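CRISPR-associated protein,CRISPR-associated endonuclease Cas9 (Corynebacterium diphtheriae, PDB 6JOO) is an engineered fusion form of an RNA-guided CRISPR endonuclease, which in nature binds crRNA and tracrRNA and cuts matching double-stranded DNA with the help of magnesium. Local coordinates at residues Gln78-Phe83 / Ile231-Ala236; Ala266-Arg271 / Thr346-Arg351; Asp821-Asp826 / Trp848-Phe853. One frame throughout, in Å; residues are numbered along the deposited sequence.

Contact 1. Residues Gln78-Phe83 / Ile231-Ala236; sequences QQLDKF and IDVVFA
Val233 meets Leu80 and Phe83 with a different methyl each, and it contributes nearly half of the surface buried between Gln78-Phe83 and Ile231-Ala236. The backbones come closest at the same place, with Leu80 CA and Val233 CA 6.0 Å apart. From CA, the CB of Val233 points toward helix 56-86 and splits into two branches. CG1, anti to the backbone N (chi1 -173°), lies against Leu80, 3.6 Å from Leu80 CA and 3.6 Å from Leu80 CD1, thus touching both the helix backbone and the tip of the side chain. The other branch, CG2, comes over one face of the Phe83 ring, 4.2 Å from its centroid and 16° off the ring normal. This is a CH-pi contact offset toward the rim, and the nearest ring atom to CG2 is Phe83 CG at 4.0 Å. Leu80 CD1 also reaches the neighbouring valine, 4.3 Å from Val234 CG2. The interface between the two segments is thus apolar, while Asp81 and Val234 O find partners outside them: Arg130 by a salt bridge, Arg136 by a hydrogen bond. Both segments belong to the N-terminal piece of the fusion. The contact is side packing of the last turn of helix 224-234 against helix 56-86, which is, from its position and arginine-rich earlier turns, probably the bridge helix of Cas9.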
loop_
_atom_site.group_PDB
_atom_site.type_symbol
_atom_site.label_atom_id
_atom_site.label_comp_id
_atom_site.label_asym_id
_atom_site.label_seq_id
_atom_site.Cartn_x
_atom_site.Cartn_y
_atom_site.Cartn_z
ATOM N N GLN A 78 26.291 12.655 -9.041
ATOM C CA GLN A 78 26.878 13.899 -8.556
ATOM C C GLN A 78 28.160 13.631 -7.780
ATOM O O GLN A 78 29.135 14.382 -7.904
ATOM C CB GLN A 78 25.870 14.657 -7.692
ATOM C CG GLN A 78 24.696 15.228 -8.473
ATOM C CD GLN A 78 23.714 15.969 -7.589
ATOM O OE1 GLN A 78 23.763 15.866 -6.364
ATOM N NE2 GLN A 78 22.814 16.726 -8.209
ATOM N N GLN A 79 28.180 12.563 -6.979
ATOM C CA GLN A 79 29.391 12.212 -6.243
ATOM C C GLN A 79 30.487 11.710 -7.173
ATOM O O GLN A 79 31.673 11.944 -6.912
ATOM C CB GLN A 79 29.073 11.161 -5.178
ATOM C CG GLN A 79 28.207 11.669 -4.033
ATOM C CD GLN A 79 28.857 12.804 -3.263
ATOM O OE1 GLN A 79 28.593 13.978 -3.525
ATOM N NE2 GLN A 79 29.709 12.457 -2.304
ATOM N N LEU A 80 30.116 11.024 -8.256
ATOM C CA LEU A 80 31.114 10.531 -9.199
ATOM C C LEU A 80 31.759 11.675 -9.968
ATOM O O LEU A 80 32.958 11.633 -10.265
ATOM C CB LEU A 80 30.475 9.529 -10.159
ATOM C CG LEU A 80 31.362 8.971 -11.271
ATOM C CD1 LEU A 80 32.515 8.174 -10.691
ATOM C CD2 LEU A 80 30.540 8.120 -12.229
ATOM N N ASP A 81 30.979 12.705 -10.304
ATOM C CA ASP A 81 31.546 13.866 -10.980
ATOM C C ASP A 81 32.503 14.621 -10.064
ATOM O O ASP A 81 33.548 15.105 -10.513
ATOM C CB ASP A 81 30.429 14.788 -11.476
ATOM C CG ASP A 81 29.659 14.202 -12.653
ATOM O OD1 ASP A 81 29.885 13.021 -12.996
ATOM O OD2 ASP A 81 28.826 14.927 -13.237
ATOM N N LYS A 82 32.166 14.727 -8.775
ATOM C CA LYS A 82 33.071 15.374 -7.830
ATOM C C LYS A 82 34.325 14.541 -7.600
ATOM O O LYS A 82 35.409 15.098 -7.385
ATOM C CB LYS A 82 32.352 15.632 -6.505
ATOM N N PHE A 83 34.199 13.213 -7.643
ATOM C CA PHE A 83 35.368 12.347 -7.545
ATOM C C PHE A 83 36.237 12.453 -8.790
ATOM O O PHE A 83 37.469 12.392 -8.701
ATOM C CB PHE A 83 34.927 10.901 -7.321
ATOM C CG PHE A 83 36.042 9.900 -7.430
ATOM C CD1 PHE A 83 36.879 9.657 -6.354
ATOM C CD2 PHE A 83 36.247 9.193 -8.605
ATOM C CE1 PHE A 83 37.904 8.734 -6.449
ATOM C CE2 PHE A 83 37.270 8.269 -8.706
ATOM C CZ PHE A 83 38.099 8.040 -7.627
ATOM N N ILE A 231 35.843 1.684 -7.708
ATOM C CA ILE A 231 34.748 0.749 -7.457
ATOM C C ILE A 231 33.849 1.259 -6.339
ATOM O O ILE A 231 32.640 0.995 -6.333
ATOM C CB ILE A 231 35.309 -0.654 -7.142
ATOM C CG1 ILE A 231 36.159 -1.160 -8.309
ATOM C CG2 ILE A 231 34.187 -1.641 -6.852
ATOM C CD1 ILE A 231 35.415 -1.228 -9.624
ATOM N N ASP A 232 34.412 2.014 -5.391
ATOM C CA ASP A 232 33.611 2.553 -4.297
ATOM C C ASP A 232 32.565 3.537 -4.805
ATOM O O ASP A 232 31.457 3.613 -4.260
ATOM C CB ASP A 232 34.515 3.230 -3.267
ATOM C CG ASP A 232 35.549 2.287 -2.691
ATOM O OD1 ASP A 232 35.316 1.060 -2.715
ATOM O OD2 ASP A 232 36.597 2.773 -2.214
ATOM N N VAL A 233 32.892 4.289 -5.852
ATOM C CA VAL A 233 32.019 5.361 -6.323
ATOM C C VAL A 233 31.067 4.872 -7.405
ATOM O O VAL A 233 29.872 5.178 -7.382
ATOM C CB VAL A 233 32.872 6.546 -6.820
ATOM C CG1 VAL A 233 31.981 7.729 -7.149
ATOM C CG2 VAL A 233 33.906 6.922 -5.771
ATOM N N VAL A 234 31.586 4.117 -8.374
ATOM C CA VAL A 234 30.754 3.646 -9.477
ATOM C C VAL A 234 29.650 2.734 -8.961
ATOM O O VAL A 234 28.481 2.867 -9.344
ATOM C CB VAL A 234 31.627 2.947 -10.537
ATOM C CG1 VAL A 234 30.765 2.238 -11.567
ATOM C CG2 VAL A 234 32.545 3.955 -11.214
ATOM N N PHE A 235 29.993 1.811 -8.063
ATOM C CA PHE A 235 29.043 0.831 -7.558
ATOM C C PHE A 235 28.524 1.184 -6.168
ATOM O O PHE A 235 28.110 0.289 -5.421
ATOM C CB PHE A 235 29.678 -0.559 -7.562
ATOM C CG PHE A 235 30.155 -0.998 -8.920
ATOM C CD1 PHE A 235 29.329 -1.728 -9.762
ATOM C CD2 PHE A 235 31.430 -0.675 -9.358
ATOM C CE1 PHE A 235 29.769 -2.134 -11.013
ATOM C CE2 PHE A 235 31.874 -1.074 -10.607
ATOM C CZ PHE A 235 31.043 -1.805 -11.435
ATOM N N ALA A 236 28.524 2.467 -5.810
ATOM C CA ALA A 236 27.985 2.872 -4.519
ATOM C C ALA A 236 26.494 2.572 -4.447
ATOM O O ALA A 236 25.773 2.663 -5.445
ATOM C CB ALA A 236 28.231 4.362 -4.278
#

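Contact 2. Residues Ala266-Arg271 / Thr346-Arg351; sequences AFQRYR and THDTNR. With nucleotides of chain B.
Gln268 CB sits centred over one face of the His347 ring, an unusual CH-pi contact of a methylene with an imidazole, 3.8 Å from the ring centroid and 14° off the normal. The imidazole reaches this site with CG anti to the backbone N (chi1 -162°), and Asp265 binds its NE2. Beyond CB, Gln268 CG touches Thr349 CG2 at 3.5 Å; the chain then bends at chi2, which places CD. As modelled, OE1 receives a weak but straight bond from Asp348 N, 3.3 Å long, although Gln268 OE1 also faces Thr346 O at 2.8 Å, which leaves the amide's orientation doubtful. His347 occupies the N-cap position, so this N-H belongs to the first turn of helix 348-355, where the helix itself offers no acceptor. Arg271 NH2 forms a salt bridge with Asp348 OD2 at 2.9 Å, the guanidinium and carboxylate planes 48° apart. On the RNA side, Arg271 NH1 lies 3.4 Å from OP1 of U6 of chain B, and Phe267 CZ is 3.3 Å from O3' of A5 of chain B. Within this part of the alpha-helical lobe, in the N-terminal piece of the fusion, one guanidinium thus stands between a carboxylate and an RNA phosphate, whose negative charges would probably both stabilise its positive charge.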
loop_
_atom_site.group_PDB
_atom_site.type_symbol
_atom_site.label_atom_id
_atom_site.label_comp_id
_atom_site.label_asym_id
_atom_site.label_seq_id
_atom_site.Cartn_x
_atom_site.Cartn_y
_atom_site.Cartn_z
ATOM N N ALA A 266 22.919 -15.344 23.502
ATOM C CA ALA A 266 21.775 -15.470 24.398
ATOM C C ALA A 266 20.855 -16.601 23.956
ATOM O O ALA A 266 20.666 -17.584 24.682
ATOM C CB ALA A 266 21.014 -14.145 24.467
ATOM N N PHE A 267 20.285 -16.487 22.753
ATOM C CA PHE A 267 19.279 -17.446 22.305
ATOM C C PHE A 267 19.868 -18.842 22.155
ATOM O O PHE A 267 19.241 -19.837 22.536
ATOM C CB PHE A 267 18.658 -16.984 20.983
ATOM C CG PHE A 267 17.645 -17.948 20.420
ATOM C CD1 PHE A 267 16.364 -18.009 20.946
ATOM C CD2 PHE A 267 17.973 -18.791 19.369
ATOM C CE1 PHE A 267 15.431 -18.892 20.436
ATOM C CE2 PHE A 267 17.041 -19.677 18.855
ATOM C CZ PHE A 267 15.769 -19.725 19.390
ATOM N N GLN A 268 21.072 -18.936 21.592
ATOM C CA GLN A 268 21.698 -20.240 21.420
ATOM C C GLN A 268 21.930 -20.916 22.765
ATOM O O GLN A 268 21.594 -22.091 22.948
ATOM C CB GLN A 268 23.002 -20.091 20.639
ATOM C CG GLN A 268 22.799 -19.551 19.229
ATOM C CD GLN A 268 22.343 -20.616 18.243
ATOM O OE1 GLN A 268 21.981 -21.725 18.633
ATOM N NE2 GLN A 268 22.366 -20.282 16.955
ATOM N N ARG A 269 22.485 -20.178 23.732
ATOM C CA ARG A 269 22.632 -20.728 25.076
ATOM C C ARG A 269 21.279 -20.878 25.759
ATOM O O ARG A 269 21.143 -21.662 26.707
ATOM C CB ARG A 269 23.560 -19.851 25.915
ATOM N N TYR A 270 20.273 -20.141 25.289
ATOM C CA TYR A 270 18.928 -20.319 25.818
ATOM C C TYR A 270 18.258 -21.542 25.212
ATOM O O TYR A 270 17.559 -22.283 25.913
ATOM C CB TYR A 270 18.087 -19.071 25.562
ATOM C CG TYR A 270 16.593 -19.315 25.600
ATOM C CD1 TYR A 270 15.883 -19.213 26.789
ATOM C CD2 TYR A 270 15.889 -19.624 24.441
ATOM C CE1 TYR A 270 14.518 -19.427 26.826
ATOM C CE2 TYR A 270 14.529 -19.840 24.468
ATOM C CZ TYR A 270 13.848 -19.739 25.662
ATOM O OH TYR A 270 12.490 -19.952 25.692
ATOM N N ARG A 271 18.462 -21.766 23.912
ATOM C CA ARG A 271 17.684 -22.771 23.196
ATOM C C ARG A 271 17.947 -24.173 23.733
ATOM O O ARG A 271 17.007 -24.934 23.991
ATOM C CB ARG A 271 17.982 -22.702 21.699
ATOM C CG ARG A 271 17.367 -23.849 20.921
ATOM C CD ARG A 271 17.359 -23.593 19.427
ATOM N NE ARG A 271 18.640 -23.109 18.924
ATOM C CZ ARG A 271 19.036 -23.237 17.662
ATOM N NH1 ARG A 271 18.257 -23.848 16.782
ATOM N NH2 ARG A 271 20.214 -22.765 17.279
ATOM N N THR A 346 22.429 -26.886 19.256
ATOM C CA THR A 346 23.809 -26.529 19.551
ATOM C C THR A 346 23.957 -25.019 19.429
ATOM O O THR A 346 23.087 -24.331 18.890
ATOM C CB THR A 346 24.786 -27.242 18.603
ATOM O OG1 THR A 346 24.256 -28.517 18.220
ATOM C CG2 THR A 346 26.118 -27.459 19.278
ATOM N N HIS A 347 25.076 -24.503 19.942
ATOM C CA HIS A 347 25.449 -23.104 19.727
ATOM C C HIS A 347 25.849 -22.969 18.261
ATOM O O HIS A 347 27.025 -23.003 17.893
ATOM C CB HIS A 347 26.574 -22.688 20.670
ATOM C CG HIS A 347 26.720 -21.204 20.825
ATOM N ND1 HIS A 347 26.614 -20.327 19.768
ATOM C CD2 HIS A 347 26.960 -20.444 21.920
ATOM C CE1 HIS A 347 26.787 -19.092 20.205
ATOM N NE2 HIS A 347 26.998 -19.135 21.508
ATOM N N ASP A 348 24.833 -22.808 17.408
ATOM C CA ASP A 348 25.027 -22.961 15.967
ATOM C C ASP A 348 25.920 -21.869 15.388
ATOM O O ASP A 348 26.739 -22.137 14.501
ATOM C CB ASP A 348 23.671 -22.975 15.259
ATOM C CG ASP A 348 23.060 -24.365 15.191
ATOM O OD1 ASP A 348 23.615 -25.231 14.479
ATOM O OD2 ASP A 348 22.027 -24.594 15.859
ATOM N N THR A 349 25.770 -20.630 15.863
ATOM C CA THR A 349 26.542 -19.525 15.300
ATOM C C THR A 349 28.037 -19.713 15.536
ATOM O O THR A 349 28.850 -19.487 14.633
ATOM C CB THR A 349 26.069 -18.191 15.882
ATOM O OG1 THR A 349 27.189 -17.309 16.040
ATOM C CG2 THR A 349 25.406 -18.402 17.221
ATOM N N ASN A 350 28.419 -20.125 16.748
ATOM C CA ASN A 350 29.837 -20.315 17.039
ATOM C C ASN A 350 30.430 -21.445 16.204
ATOM O O ASN A 350 31.569 -21.345 15.734
ATOM C CB ASN A 350 30.044 -20.578 18.532
ATOM C CG ASN A 350 29.939 -19.314 19.367
ATOM O OD1 ASN A 350 29.890 -18.208 18.834
ATOM N ND2 ASN A 350 29.917 -19.475 20.686
ATOM N N ARG A 351 29.671 -22.527 16.005
ATOM C CA ARG A 351 30.132 -23.597 15.125
ATOM C C ARG A 351 30.276 -23.098 13.693
ATOM O O ARG A 351 31.267 -23.391 13.016
ATOM C CB ARG A 351 29.170 -24.785 15.175
ATOM C CG ARG A 351 28.847 -25.292 16.565
ATOM C CD ARG A 351 27.789 -26.384 16.514
ATOM N NE ARG A 351 28.339 -27.699 16.191
ATOM C CZ ARG A 351 28.270 -28.267 14.991
ATOM N NH1 ARG A 351 27.671 -27.636 13.990
ATOM N NH2 ARG A 351 28.799 -29.468 14.791
ATOM P P U B 6 14.268 -22.614 17.483
ATOM O OP1 U B 6 15.496 -21.887 17.076
ATOM O OP2 U B 6 12.953 -22.234 16.908
ATOM O "O5'" U B 6 14.501 -24.154 17.167
ATOM C "C5'" U B 6 14.301 -24.659 15.860
ATOM C "C4'" U B 6 13.700 -26.038 15.894
ATOM O "O4'" U B 6 12.637 -26.090 16.881
ATOM C "C3'" U B 6 13.036 -26.493 14.607
ATOM O "O3'" U B 6 13.968 -26.989 13.664
ATOM C "C2'" U B 6 12.042 -27.538 15.093
ATOM O "O2'" U B 6 12.692 -28.777 15.335
ATOM C "C1'" U B 6 11.608 -26.948 16.436
ATOM N N1 U B 6 10.359 -26.160 16.334
ATOM C C2 U B 6 9.168 -26.828 16.112
ATOM O O2 U B 6 9.087 -28.038 15.986
ATOM N N3 U B 6 8.062 -26.018 16.039
ATOM C C4 U B 6 8.026 -24.644 16.167
ATOM O O4 U B 6 6.947 -24.056 16.076
ATOM C C5 U B 6 9.298 -24.032 16.399
ATOM C C6 U B 6 10.391 -24.794 16.475
ATOM P P A B 5 10.505 -19.331 20.802
ATOM O OP1 A B 5 11.479 -18.220 20.667
ATOM O OP2 A B 5 9.280 -19.352 19.963
ATOM O "O5'" A B 5 11.277 -20.703 20.566
ATOM C "C5'" A B 5 12.433 -21.020 21.323
ATOM C "C4'" A B 5 12.832 -22.462 21.146
ATOM O "O4'" A B 5 11.834 -23.331 21.737
ATOM C "C3'" A B 5 12.938 -22.952 19.713
ATOM O "O3'" A B 5 14.148 -22.569 19.084
ATOM C "C2'" A B 5 12.776 -24.458 19.871
ATOM O "O2'" A B 5 13.983 -25.044 20.337
ATOM C "C1'" A B 5 11.743 -24.530 20.995
ATOM N N9 A B 5 10.370 -24.661 20.476
ATOM C C8 A B 5 9.404 -23.691 20.376
ATOM N N7 A B 5 8.277 -24.128 19.868
ATOM C C5 A B 5 8.520 -25.471 19.619
ATOM C C6 A B 5 7.721 -26.494 19.083
ATOM N N6 A B 5 6.462 -26.311 18.681
ATOM N N1 A B 5 8.267 -27.725 18.969
ATOM C C2 A B 5 9.531 -27.904 19.372
ATOM N N3 A B 5 10.381 -27.022 19.891
ATOM C C4 A B 5 9.806 -25.812 19.989
#

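Contact 3. Residues Asp821-Asp826 / Trp848-Phe853; sequences DELVVD and WRVDGF. With nucleotides of chain C.
Leu823 and Trp848 form a hydrogen-bonded antiparallel pair, with Glu822 and Arg849 the adjoining non-hydrogen-bonded pair, in the five-stranded sheet of the Cas9 C-terminal domain, in the C-terminal piece of the fusion. Three backbone bonds fix the register: Leu823 N to Trp848 O at 2.7 Å, Trp848 N to Leu823 O at 2.8 Å, and Val850 N to Asp821 O at 2.9 Å.

In the apolar packing, Leu823 CD1 meets Val850 CG2 at 3.8 Å, and Val825 CB lies 3.7 Å from Trp848 CD1, oblique to the indole plane, although the side chains cross at about a right angle. Trp848 NE1 donates a hydrogen bond to Ile845 O.

Charged groups pair along or beyond the strands. Arg849 NE meets Asp851 OD1 at 2.8 Å on the syn side of the carboxylate, somewhat out of its plane; Asp851 OD2 also pairs with Arg862. Asp821 and Glu822 form salt bridges with Arg905 and Arg906.

At a classic beta bulge, Asp851 and Gly852 together face a single residue of strand 858-863, and just after it Phe853 N donates to OP1 of DG3 of chain C at 2.6 Å, with an N-H...O angle of 144°.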
loop_
_atom_site.group_PDB
_atom_site.type_symbol
_atom_site.label_atom_id
_atom_site.label_comp_id
_atom_site.label_asym_id
_atom_site.label_seq_id
_atom_site.Cartn_x
_atom_site.Cartn_y
_atom_site.Cartn_z
ATOM N N ASP A 821 -21.011 7.910 -0.911
ATOM C CA ASP A 821 -22.106 8.604 -0.252
ATOM C C ASP A 821 -23.422 7.917 -0.584
ATOM O O ASP A 821 -23.617 7.390 -1.683
ATOM C CB ASP A 821 -22.165 10.074 -0.676
ATOM C CG ASP A 821 -21.846 11.025 0.466
ATOM O OD1 ASP A 821 -22.051 10.637 1.638
ATOM O OD2 ASP A 821 -21.391 12.158 0.195
ATOM N N GLU A 822 -24.326 7.931 0.386
ATOM C CA GLU A 822 -25.627 7.290 0.272
ATOM C C GLU A 822 -26.678 8.314 -0.136
ATOM O O GLU A 822 -26.768 9.393 0.460
ATOM C CB GLU A 822 -26.022 6.633 1.595
ATOM C CG GLU A 822 -27.476 6.178 1.665
ATOM C CD GLU A 822 -27.827 5.567 3.009
ATOM O OE1 GLU A 822 -26.906 5.341 3.824
ATOM O OE2 GLU A 822 -29.025 5.312 3.251
ATOM N N LEU A 823 -27.477 7.967 -1.140
ATOM C CA LEU A 823 -28.556 8.818 -1.615
ATOM C C LEU A 823 -29.895 8.121 -1.429
ATOM O O LEU A 823 -29.992 6.895 -1.519
ATOM C CB LEU A 823 -28.396 9.175 -3.093
ATOM C CG LEU A 823 -27.105 9.833 -3.556
ATOM C CD1 LEU A 823 -27.196 10.108 -5.043
ATOM C CD2 LEU A 823 -26.844 11.109 -2.779
ATOM N N VAL A 824 -30.928 8.921 -1.185
ATOM C CA VAL A 824 -32.315 8.475 -1.260
ATOM C C VAL A 824 -32.930 9.148 -2.478
ATOM O O VAL A 824 -32.923 10.380 -2.580
ATOM C CB VAL A 824 -33.094 8.806 0.022
ATOM C CG1 VAL A 824 -34.537 8.366 -0.104
ATOM C CG2 VAL A 824 -32.445 8.137 1.212
ATOM N N VAL A 825 -33.437 8.345 -3.413
ATOM C CA VAL A 825 -33.892 8.832 -4.710
ATOM C C VAL A 825 -35.301 8.325 -4.980
ATOM O O VAL A 825 -35.605 7.150 -4.747
ATOM C CB VAL A 825 -32.941 8.389 -5.844
ATOM C CG1 VAL A 825 -33.436 8.898 -7.189
ATOM C CG2 VAL A 825 -31.520 8.863 -5.571
ATOM N N ASP A 826 -36.158 9.215 -5.484
ATOM C CA ASP A 826 -37.500 8.859 -5.946
ATOM C C ASP A 826 -37.400 8.555 -7.436
ATOM O O ASP A 826 -37.326 9.464 -8.266
ATOM C CB ASP A 826 -38.485 9.988 -5.656
ATOM C CG ASP A 826 -39.901 9.679 -6.124
ATOM O OD1 ASP A 826 -40.202 8.502 -6.424
ATOM O OD2 ASP A 826 -40.715 10.625 -6.194
ATOM N N TRP A 848 -29.669 4.541 -2.956
ATOM C CA TRP A 848 -28.598 4.375 -3.926
ATOM C C TRP A 848 -27.275 4.829 -3.327
ATOM O O TRP A 848 -27.236 5.563 -2.336
ATOM C CB TRP A 848 -28.883 5.154 -5.215
ATOM C CG TRP A 848 -30.105 4.681 -5.938
ATOM C CD1 TRP A 848 -31.401 4.990 -5.645
ATOM C CD2 TRP A 848 -30.146 3.805 -7.070
ATOM N NE1 TRP A 848 -32.247 4.361 -6.525
ATOM C CE2 TRP A 848 -31.501 3.628 -7.411
ATOM C CE3 TRP A 848 -29.168 3.156 -7.831
ATOM C CZ2 TRP A 848 -31.905 2.830 -8.479
ATOM C CZ3 TRP A 848 -29.570 2.361 -8.891
ATOM C CH2 TRP A 848 -30.928 2.206 -9.206
ATOM N N ARG A 849 -26.186 4.382 -3.953
ATOM C CA ARG A 849 -24.827 4.677 -3.519
ATOM C C ARG A 849 -24.049 5.334 -4.651
ATOM O O ARG A 849 -24.171 4.938 -5.815
ATOM C CB ARG A 849 -24.105 3.403 -3.066
ATOM C CG ARG A 849 -22.671 3.626 -2.619
ATOM C CD ARG A 849 -21.932 2.310 -2.466
ATOM N NE ARG A 849 -22.062 1.474 -3.656
ATOM C CZ ARG A 849 -22.619 0.268 -3.667
ATOM N NH1 ARG A 849 -22.694 -0.418 -4.801
ATOM N NH2 ARG A 849 -23.089 -0.258 -2.543
ATOM N N VAL A 850 -23.244 6.333 -4.304
ATOM C CA VAL A 850 -22.441 7.067 -5.274
ATOM C C VAL A 850 -21.130 6.314 -5.466
ATOM O O VAL A 850 -20.279 6.295 -4.574
ATOM C CB VAL A 850 -22.194 8.508 -4.815
ATOM C CG1 VAL A 850 -21.266 9.231 -5.788
ATOM C CG2 VAL A 850 -23.516 9.248 -4.671
ATOM N N ASP A 851 -20.963 5.694 -6.634
ATOM C CA ASP A 851 -19.754 4.940 -6.935
ATOM C C ASP A 851 -18.765 5.700 -7.808
ATOM O O ASP A 851 -17.597 5.302 -7.875
ATOM C CB ASP A 851 -20.109 3.612 -7.617
ATOM C CG ASP A 851 -20.618 2.571 -6.636
ATOM O OD1 ASP A 851 -20.222 2.628 -5.453
ATOM O OD2 ASP A 851 -21.412 1.697 -7.044
ATOM N N GLY A 852 -19.196 6.769 -8.467
ATOM C CA GLY A 852 -18.300 7.542 -9.308
ATOM C C GLY A 852 -18.991 8.775 -9.846
ATOM O O GLY A 852 -20.203 8.958 -9.697
ATOM N N PHE A 853 -18.188 9.626 -10.475
ATOM C CA PHE A 853 -18.656 10.821 -11.174
ATOM C C PHE A 853 -18.394 10.559 -12.656
ATOM O O PHE A 853 -17.297 10.798 -13.161
ATOM C CB PHE A 853 -17.948 12.066 -10.674
ATOM C CG PHE A 853 -17.907 12.178 -9.178
ATOM C CD1 PHE A 853 -19.016 11.851 -8.418
ATOM C CD2 PHE A 853 -16.755 12.598 -8.531
ATOM C CE1 PHE A 853 -18.987 11.946 -7.042
ATOM C CE2 PHE A 853 -16.718 12.697 -7.152
ATOM C CZ PHE A 853 -17.836 12.370 -6.406
ATOM P P DG C 3 -15.830 7.585 -12.280
ATOM O OP1 DG C 3 -15.925 8.733 -11.348
ATOM O OP2 DG C 3 -17.049 6.806 -12.580
ATOM O "O5'" DG C 3 -15.214 8.049 -13.689
ATOM C "C5'" DG C 3 -14.209 9.066 -13.749
ATOM C "C4'" DG C 3 -13.374 8.939 -15.022
ATOM O "O4'" DG C 3 -13.263 7.552 -15.381
ATOM C "C3'" DG C 3 -13.936 9.660 -16.241
ATOM O "O3'" DG C 3 -13.253 10.886 -16.409
ATOM C "C2'" DG C 3 -13.652 8.723 -17.416
ATOM C "C1'" DG C 3 -13.273 7.390 -16.777
ATOM N N9 DG C 3 -14.205 6.321 -17.092
ATOM C C8 DG C 3 -15.231 5.866 -16.304
ATOM N N7 DG C 3 -15.908 4.893 -16.844
ATOM C C5 DG C 3 -15.291 4.691 -18.073
ATOM C C6 DG C 3 -15.586 3.765 -19.101
ATOM O O6 DG C 3 -16.481 2.910 -19.133
ATOM N N1 DG C 3 -14.714 3.895 -20.175
ATOM C C2 DG C 3 -13.687 4.804 -20.246
ATOM N N2 DG C 3 -12.950 4.778 -21.363
ATOM N N3 DG C 3 -13.400 5.677 -19.292
ATOM C C4 DG C 3 -14.240 5.563 -18.238
#

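From the N terminus, contact 1 closes a loop of 147 intervening residues, 70 of them helical and none in a strand, and ties the probable bridge helix to helix 224-234. Contact 2 then spans 74 residues, most of them not modelled, and joins helices 265-277 and 348-355 within the alpha-helical lobe. Both precede the C-terminal piece of the fusion, where contact 3 closes a loop of only 21 residues containing helix 833-842. The three follow in series; none encloses or crosses another. Centres of contacts 1 and 2 are about 41 Å apart, while contact 3 lies about 57 and 62 Å from them, across the chain's centre, so each joins parts of a separate region of the chain.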